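Local coordinates for FAD:protein FMN transferase (Vibrio cholerae, PDB 6NXI) that probably transfers the FMN moiety of FAD to a threonine hydroxyl of a target flavoprotein, using magnesium, at residues A[242-256]-A[271-283]. Numbering follows the deposited sequence.
Sequences IIDPTTGRPINNRVV and LATGLMVMGEERG. With MG (magnesium ion), chain C; FAD (flavin-adenine dinucleotide), chain B.
Met276 and Val277 pack their side chains against the loop 242-254 and the start of strand 255-262. With CG anti to the backbone N (chi1 -179°) and the chain bent at chi2, Met276 brings CG to Ile251 CD1 at 3.6 Å and also to Val255 CG1. Its sulfur lies against Ile242 CD1, and its methyl CE reaches the carbonyl oxygen of Val255. Val277 CG2 presses on Ile242 CG2 at 3.5 Å, a tight carbon pair, and CG1 lies against Pro245 CD.

Both sides line the FAD pocket of this ApbE-family enzyme: the loop lies along the adenine, the helix beside the phosphate and the metal. Ile243 holds the adenine through its backbone: its N donates to FAD N7A (2.9 Å) and its O accepts from FAD N6A (2.8 Å). Thr273 OG1 binds a magnesium ion at 2.3 Å, as does FAD O2A. Asp269 and Thr155 also bind this ion, and Ser225 hydrogen-bonds to Thr273 OG1.

Polar bonds tie the loop to the C-terminal end of helix 265-278. Asn253 ND2 donates to Met276 O at 2.9 Å, with the acceptor in the amide plane. Met276 O also accepts from Gly279 N. Asn253 OD1 takes the backbone N of Val255 in an Asx turn, which helps fix the amide. A water links Asn253 ND2 to Val277 O.

Arg254 and Glu280 form a salt bridge at the start of helix 280-289. Arg254 NE meets the syn lone pair of Glu280 OE2 at 2.9 Å in a nearly straight bond (175°). The guanidinium and carboxylate planes are almost perpendicular. Two further waters bridge the pair, one from Arg254 N to Glu280 OE1, the other from Arg254 NH2 to Glu280 OE2.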
loop_
_atom_site.group_PDB
_atom_site.type_symbol
_atom_site.label_atom_id
_atom_site.label_comp_id
_atom_site.label_asym_id
_atom_site.label_seq_id
_atom_site.Cartn_x
_atom_site.Cartn_y
_atom_site.Cartn_z
ATOM N N ILE A 242 0.712 3.342 11.011
ATOM C CA ILE A 242 1.818 3.935 10.206
ATOM C C ILE A 242 2.900 4.408 11.156
ATOM O O ILE A 242 2.645 5.279 11.992
ATOM C CB ILE A 242 1.262 5.023 9.268
ATOM C CG1 ILE A 242 0.321 4.390 8.227
ATOM C CG2 ILE A 242 2.389 5.766 8.589
ATOM C CD1 ILE A 242 -0.494 5.426 7.472
ATOM N N ILE A 243 4.075 3.811 11.057
ATOM C CA ILE A 243 5.205 4.047 11.994
ATOM C C ILE A 243 6.191 5.039 11.355
ATOM O O ILE A 243 6.539 4.908 10.171
ATOM C CB ILE A 243 5.877 2.692 12.341
ATOM C CG1 ILE A 243 4.845 1.662 12.842
ATOM C CG2 ILE A 243 7.039 2.917 13.319
ATOM C CD1 ILE A 243 4.031 2.119 14.059
ATOM N N ASP A 244 6.704 5.967 12.145
ATOM C CA ASP A 244 7.790 6.880 11.730
ATOM C C ASP A 244 9.098 6.163 12.035
ATOM O O ASP A 244 9.414 5.916 13.199
ATOM C CB ASP A 244 7.652 8.226 12.431
ATOM C CG ASP A 244 8.688 9.234 11.987
ATOM O OD1 ASP A 244 9.763 8.813 11.494
ATOM O OD2 ASP A 244 8.428 10.430 12.225
ATOM N N PRO A 245 9.868 5.760 11.025
ATOM C CA PRO A 245 11.093 4.989 11.273
ATOM C C PRO A 245 12.105 5.728 12.153
ATOM O O PRO A 245 12.883 5.045 12.800
ATOM C CB PRO A 245 11.644 4.758 9.853
ATOM C CG PRO A 245 10.397 4.750 9.020
ATOM C CD PRO A 245 9.604 5.919 9.571
ATOM N N THR A 246 12.038 7.056 12.195
ATOM C CA THR A 246 13.023 7.904 12.922
ATOM C C THR A 246 12.705 7.869 14.417
ATOM O O THR A 246 13.677 7.802 15.230
ATOM C CB THR A 246 13.087 9.317 12.326
ATOM O OG1 THR A 246 11.893 10.056 12.578
ATOM C CG2 THR A 246 13.341 9.299 10.833
ATOM N N THR A 247 11.422 7.818 14.767
ATOM C CA THR A 247 10.968 7.788 16.179
ATOM C C THR A 247 10.756 6.353 16.672
ATOM O O THR A 247 10.762 6.162 17.911
ATOM C CB THR A 247 9.709 8.627 16.392
ATOM O OG1 THR A 247 8.649 7.934 15.743
ATOM C CG2 THR A 247 9.865 10.049 15.896
ATOM N N GLY A 248 10.413 5.409 15.783
ATOM C CA GLY A 248 10.007 4.070 16.207
ATOM C C GLY A 248 8.572 4.055 16.692
ATOM O O GLY A 248 8.093 2.978 17.098
ATOM N N ARG A 249 7.872 5.184 16.587
ATOM C CA ARG A 249 6.484 5.306 17.073
ATOM C C ARG A 249 5.503 5.599 15.947
ATOM O O ARG A 249 5.860 6.127 14.894
ATOM C CB ARG A 249 6.392 6.435 18.097
ATOM C CG ARG A 249 7.341 6.300 19.280
ATOM C CD ARG A 249 7.246 7.526 20.182
ATOM N NE ARG A 249 8.153 7.376 21.320
ATOM C CZ ARG A 249 7.838 6.772 22.454
ATOM N NH1 ARG A 249 6.626 6.288 22.637
ATOM N NH2 ARG A 249 8.740 6.663 23.412
ATOM N N PRO A 250 4.205 5.372 16.185
ATOM C CA PRO A 250 3.191 5.888 15.272
ATOM C C PRO A 250 3.418 7.351 14.884
ATOM O O PRO A 250 3.776 8.207 15.694
ATOM C CB PRO A 250 1.891 5.640 16.004
ATOM C CG PRO A 250 2.174 4.410 16.844
ATOM C CD PRO A 250 3.612 4.587 17.283
ATOM N N ILE A 251 3.155 7.639 13.610
ATOM C CA ILE A 251 3.365 9.007 13.085
ATOM C C ILE A 251 2.548 9.990 13.903
ATOM O O ILE A 251 1.431 9.667 14.336
ATOM C CB ILE A 251 3.087 9.126 11.579
ATOM C CG1 ILE A 251 1.681 8.657 11.188
ATOM C CG2 ILE A 251 4.188 8.416 10.825
ATOM C CD1 ILE A 251 1.280 9.099 9.792
ATOM N N ASN A 252 3.160 11.132 14.109
ATOM C CA ASN A 252 2.581 12.271 14.836
ATOM C C ASN A 252 2.860 13.473 13.945
ATOM O O ASN A 252 3.952 14.121 14.101
ATOM C CB ASN A 252 3.234 12.351 16.205
ATOM C CG ASN A 252 2.679 13.501 16.999
ATOM O OD1 ASN A 252 1.565 13.943 16.737
ATOM N ND2 ASN A 252 3.468 13.998 17.939
ATOM N N ASN A 253 2.016 13.688 12.953
ATOM C CA ASN A 253 2.118 14.864 12.075
ATOM C C ASN A 253 0.692 15.301 11.742
ATOM O O ASN A 253 -0.213 14.704 12.321
ATOM C CB ASN A 253 3.078 14.665 10.910
ATOM C CG ASN A 253 2.591 13.691 9.866
ATOM O OD1 ASN A 253 1.388 13.423 9.789
ATOM N ND2 ASN A 253 3.521 13.201 9.050
ATOM N N ARG A 254 0.554 16.278 10.853
ATOM C CA ARG A 254 -0.739 16.939 10.574
ATOM C C ARG A 254 -1.453 16.156 9.482
ATOM O O ARG A 254 -2.585 16.564 9.149
ATOM C CB ARG A 254 -0.555 18.398 10.154
ATOM C CG ARG A 254 -0.170 19.344 11.284
ATOM C CD ARG A 254 0.219 20.691 10.711
ATOM N NE ARG A 254 1.583 20.703 10.198
ATOM C CZ ARG A 254 2.675 20.943 10.933
ATOM N NH1 ARG A 254 2.597 21.165 12.240
ATOM N NH2 ARG A 254 3.857 20.933 10.346
ATOM N N VAL A 255 -0.838 15.125 8.910
ATOM C CA VAL A 255 -1.390 14.524 7.670
ATOM C C VAL A 255 -2.557 13.606 8.012
ATOM O O VAL A 255 -2.396 12.708 8.806
ATOM C CB VAL A 255 -0.319 13.807 6.835
ATOM C CG1 VAL A 255 -0.940 13.220 5.563
ATOM C CG2 VAL A 255 0.833 14.744 6.512
ATOM N N VAL A 256 -3.705 13.849 7.383
ATOM C CA VAL A 256 -4.944 13.061 7.592
ATOM C C VAL A 256 -4.964 11.921 6.565
ATOM O O VAL A 256 -5.238 10.783 6.947
ATOM C CB VAL A 256 -6.177 13.967 7.416
ATOM C CG1 VAL A 256 -7.454 13.130 7.362
ATOM C CG2 VAL A 256 -6.226 15.027 8.491
ATOM N N LEU A 271 4.116 4.793 -2.190
ATOM C CA LEU A 271 4.245 6.272 -2.177
ATOM C C LEU A 271 3.273 6.906 -1.200
ATOM O O LEU A 271 3.702 7.806 -0.434
ATOM C CB LEU A 271 4.036 6.822 -3.582
ATOM C CG LEU A 271 5.279 6.707 -4.457
ATOM C CD1 LEU A 271 4.923 7.099 -5.867
ATOM C CD2 LEU A 271 6.430 7.557 -3.955
ATOM N N ALA A 272 2.036 6.425 -1.171
ATOM C CA ALA A 272 1.032 7.076 -0.318
ATOM C C ALA A 272 1.511 6.982 1.140
ATOM O O ALA A 272 1.417 7.988 1.867
ATOM C CB ALA A 272 -0.310 6.434 -0.548
ATOM N N THR A 273 1.995 5.809 1.566
ATOM C CA THR A 273 2.409 5.646 2.982
ATOM C C THR A 273 3.680 6.493 3.202
ATOM O O THR A 273 3.826 7.172 4.242
ATOM C CB THR A 273 2.614 4.162 3.319
ATOM O OG1 THR A 273 1.447 3.374 2.956
ATOM C CG2 THR A 273 2.918 4.029 4.797
ATOM N N GLY A 274 4.649 6.393 2.289
ATOM C CA GLY A 274 5.922 7.092 2.427
ATOM C C GLY A 274 5.745 8.583 2.505
ATOM O O GLY A 274 6.302 9.213 3.438
ATOM N N LEU A 275 4.944 9.158 1.612
ATOM C CA LEU A 275 4.726 10.616 1.624
ATOM C C LEU A 275 3.975 11.013 2.917
ATOM O O LEU A 275 4.295 12.070 3.515
ATOM C CB LEU A 275 4.008 11.051 0.351
ATOM C CG LEU A 275 4.743 10.777 -0.956
ATOM C CD1 LEU A 275 3.896 11.265 -2.122
ATOM C CD2 LEU A 275 6.109 11.445 -1.017
ATOM N N MET A 276 3.044 10.194 3.398
ATOM C CA MET A 276 2.342 10.472 4.687
ATOM C C MET A 276 3.352 10.617 5.844
ATOM O O MET A 276 3.251 11.572 6.631
ATOM C CB MET A 276 1.318 9.390 4.986
ATOM C CG MET A 276 0.568 9.638 6.257
ATOM S SD MET A 276 -1.147 9.043 6.016
ATOM C CE MET A 276 -1.709 9.410 7.675
ATOM N N VAL A 277 4.323 9.721 5.931
ATOM C CA VAL A 277 5.352 9.708 7.000
ATOM C C VAL A 277 6.249 10.944 6.826
ATOM O O VAL A 277 6.684 11.536 7.853
ATOM C CB VAL A 277 6.157 8.397 7.023
ATOM C CG1 VAL A 277 7.332 8.481 7.967
ATOM C CG2 VAL A 277 5.286 7.177 7.334
ATOM N N MET A 278 6.513 11.365 5.581
ATOM C CA MET A 278 7.390 12.553 5.320
ATOM C C MET A 278 6.730 13.833 5.833
ATOM O O MET A 278 7.471 14.740 6.297
ATOM C CB MET A 278 7.692 12.712 3.825
ATOM C CG MET A 278 8.556 11.628 3.276
ATOM S SD MET A 278 8.996 11.993 1.537
ATOM C CE MET A 278 10.456 12.992 1.777
ATOM N N GLY A 279 5.396 13.894 5.797
ATOM C CA GLY A 279 4.657 15.108 6.118
ATOM C C GLY A 279 4.461 15.969 4.893
ATOM O O GLY A 279 5.037 15.660 3.817
ATOM N N GLU A 280 3.605 16.977 5.004
ATOM C CA GLU A 280 3.134 17.710 3.803
ATOM C C GLU A 280 4.306 18.502 3.198
ATOM O O GLU A 280 4.409 18.524 1.948
ATOM C CB GLU A 280 1.877 18.518 4.082
ATOM C CG GLU A 280 2.041 19.657 5.057
ATOM C CD GLU A 280 1.987 19.349 6.552
ATOM O OE1 GLU A 280 2.052 18.156 6.947
ATOM O OE2 GLU A 280 1.941 20.341 7.335
ATOM N N GLU A 281 5.200 19.077 3.996
ATOM C CA GLU A 281 6.271 19.944 3.411
ATOM C C GLU A 281 7.228 19.095 2.563
ATOM O O GLU A 281 7.381 19.392 1.368
ATOM C CB GLU A 281 7.052 20.670 4.490
ATOM C CG GLU A 281 8.173 21.515 3.903
ATOM C CD GLU A 281 8.869 22.344 4.958
ATOM O OE1 GLU A 281 8.163 22.804 5.863
ATOM O OE2 GLU A 281 10.114 22.438 4.919
ATOM N N ARG A 282 7.845 18.081 3.156
ATOM C CA ARG A 282 8.879 17.260 2.472
ATOM C C ARG A 282 8.180 16.346 1.479
ATOM O O ARG A 282 8.757 16.087 0.398
ATOM C CB ARG A 282 9.698 16.479 3.499
ATOM C CG ARG A 282 10.431 17.337 4.524
ATOM C CD ARG A 282 11.367 18.366 3.934
ATOM N NE ARG A 282 12.394 17.748 3.118
ATOM C CZ ARG A 282 13.272 18.432 2.379
ATOM N NH1 ARG A 282 13.234 19.752 2.367
ATOM N NH2 ARG A 282 14.169 17.786 1.654
ATOM N N GLY A 283 6.996 15.838 1.830
ATOM C CA GLY A 283 6.249 14.945 0.926
ATOM C C GLY A 283 5.805 15.639 -0.343
ATOM O O GLY A 283 5.949 15.050 -1.454
HETATM MG MG MG C . 1.147 1.733 1.310
HETATM P PA FAD B . -0.650 1.346 4.261
HETATM O O1A FAD B . -0.947 2.717 4.754
HETATM O O2A FAD B . -0.582 1.087 2.809
HETATM O O5B FAD B . 0.702 0.810 4.924
HETATM C C5B FAD B . 0.652 0.658 6.367
HETATM C C4B FAD B . 1.208 -0.679 6.794
HETATM O O4B FAD B . 2.596 -0.840 6.409
HETATM C C3B FAD B . 1.171 -0.851 8.311
HETATM O O3B FAD B . -0.044 -1.495 8.696
HETATM C C2B FAD B . 2.430 -1.677 8.599
HETATM O O2B FAD B . 2.196 -3.052 8.386
HETATM C C1B FAD B . 3.396 -1.149 7.547
HETATM N N9A FAD B . 4.142 0.042 7.894
HETATM C C8A FAD B . 3.900 0.962 8.924
HETATM N N7A FAD B . 4.706 1.993 8.851
HETATM C C5A FAD B . 5.550 1.751 7.786
HETATM C C6A FAD B . 6.626 2.478 7.255
HETATM N N6A FAD B . 7.017 3.686 7.697
HETATM N N1A FAD B . 7.212 1.965 6.155
HETATM C C2A FAD B . 6.805 0.763 5.701
HETATM N N3A FAD B . 5.796 -0.013 6.120
HETATM C C4A FAD B . 5.209 0.549 7.190
HETATM N N1 FAD B . -3.910 -8.645 7.870
HETATM C C2 FAD B . -4.444 -9.625 8.680
HETATM O O2 FAD B . -5.088 -9.310 9.705
HETATM N N3 FAD B . -4.321 -10.944 8.383
HETATM C C4 FAD B . -3.641 -11.386 7.278
HETATM O O4 FAD B . -3.520 -12.583 7.056
HETATM C C4X FAD B . -3.049 -10.399 6.422
HETATM N N5 FAD B . -2.376 -10.794 5.361
HETATM C C5X FAD B . -1.809 -9.830 4.560
HETATM C C6 FAD B . -1.064 -10.230 3.432
HETATM C C7 FAD B . -0.465 -9.332 2.574
HETATM C C7M FAD B . 0.315 -9.832 1.379
HETATM C C8 FAD B . -0.624 -7.949 2.832
HETATM C C8M FAD B . 0.012 -6.910 1.947
HETATM C C9 FAD B . -1.357 -7.538 3.950
HETATM C C9A FAD B . -1.966 -8.451 4.822
HETATM N N10 FAD B . -2.683 -8.074 5.964
HETATM C C10 FAD B . -3.247 -9.023 6.798
HETATM C "C1'" FAD B . -2.928 -6.642 6.242
HETATM C "C2'" FAD B . -1.768 -5.915 6.821
HETATM O "O2'" FAD B . -1.436 -6.440 8.103
HETATM C "C3'" FAD B . -2.132 -4.428 6.974
HETATM O "O3'" FAD B . -3.198 -4.225 7.874
HETATM C "C4'" FAD B . -2.585 -3.759 5.689
HETATM O "O4'" FAD B . -1.790 -4.231 4.613
HETATM C "C5'" FAD B . -2.581 -2.248 5.810
HETATM O "O5'" FAD B . -2.821 -1.696 4.492
HETATM P P FAD B . -3.154 -0.155 4.350
HETATM O O1P FAD B . -4.140 0.277 5.339
HETATM O O2P FAD B . -3.345 -0.015 2.857
HETATM O O3P FAD B . -1.756 0.408 4.853
HETATM O O HOH W 1 6.253 14.054 9.357
HETATM O O HOH W 2 2.712 17.543 9.417
HETATM O O HOH W 3 4.248 21.556 7.690
#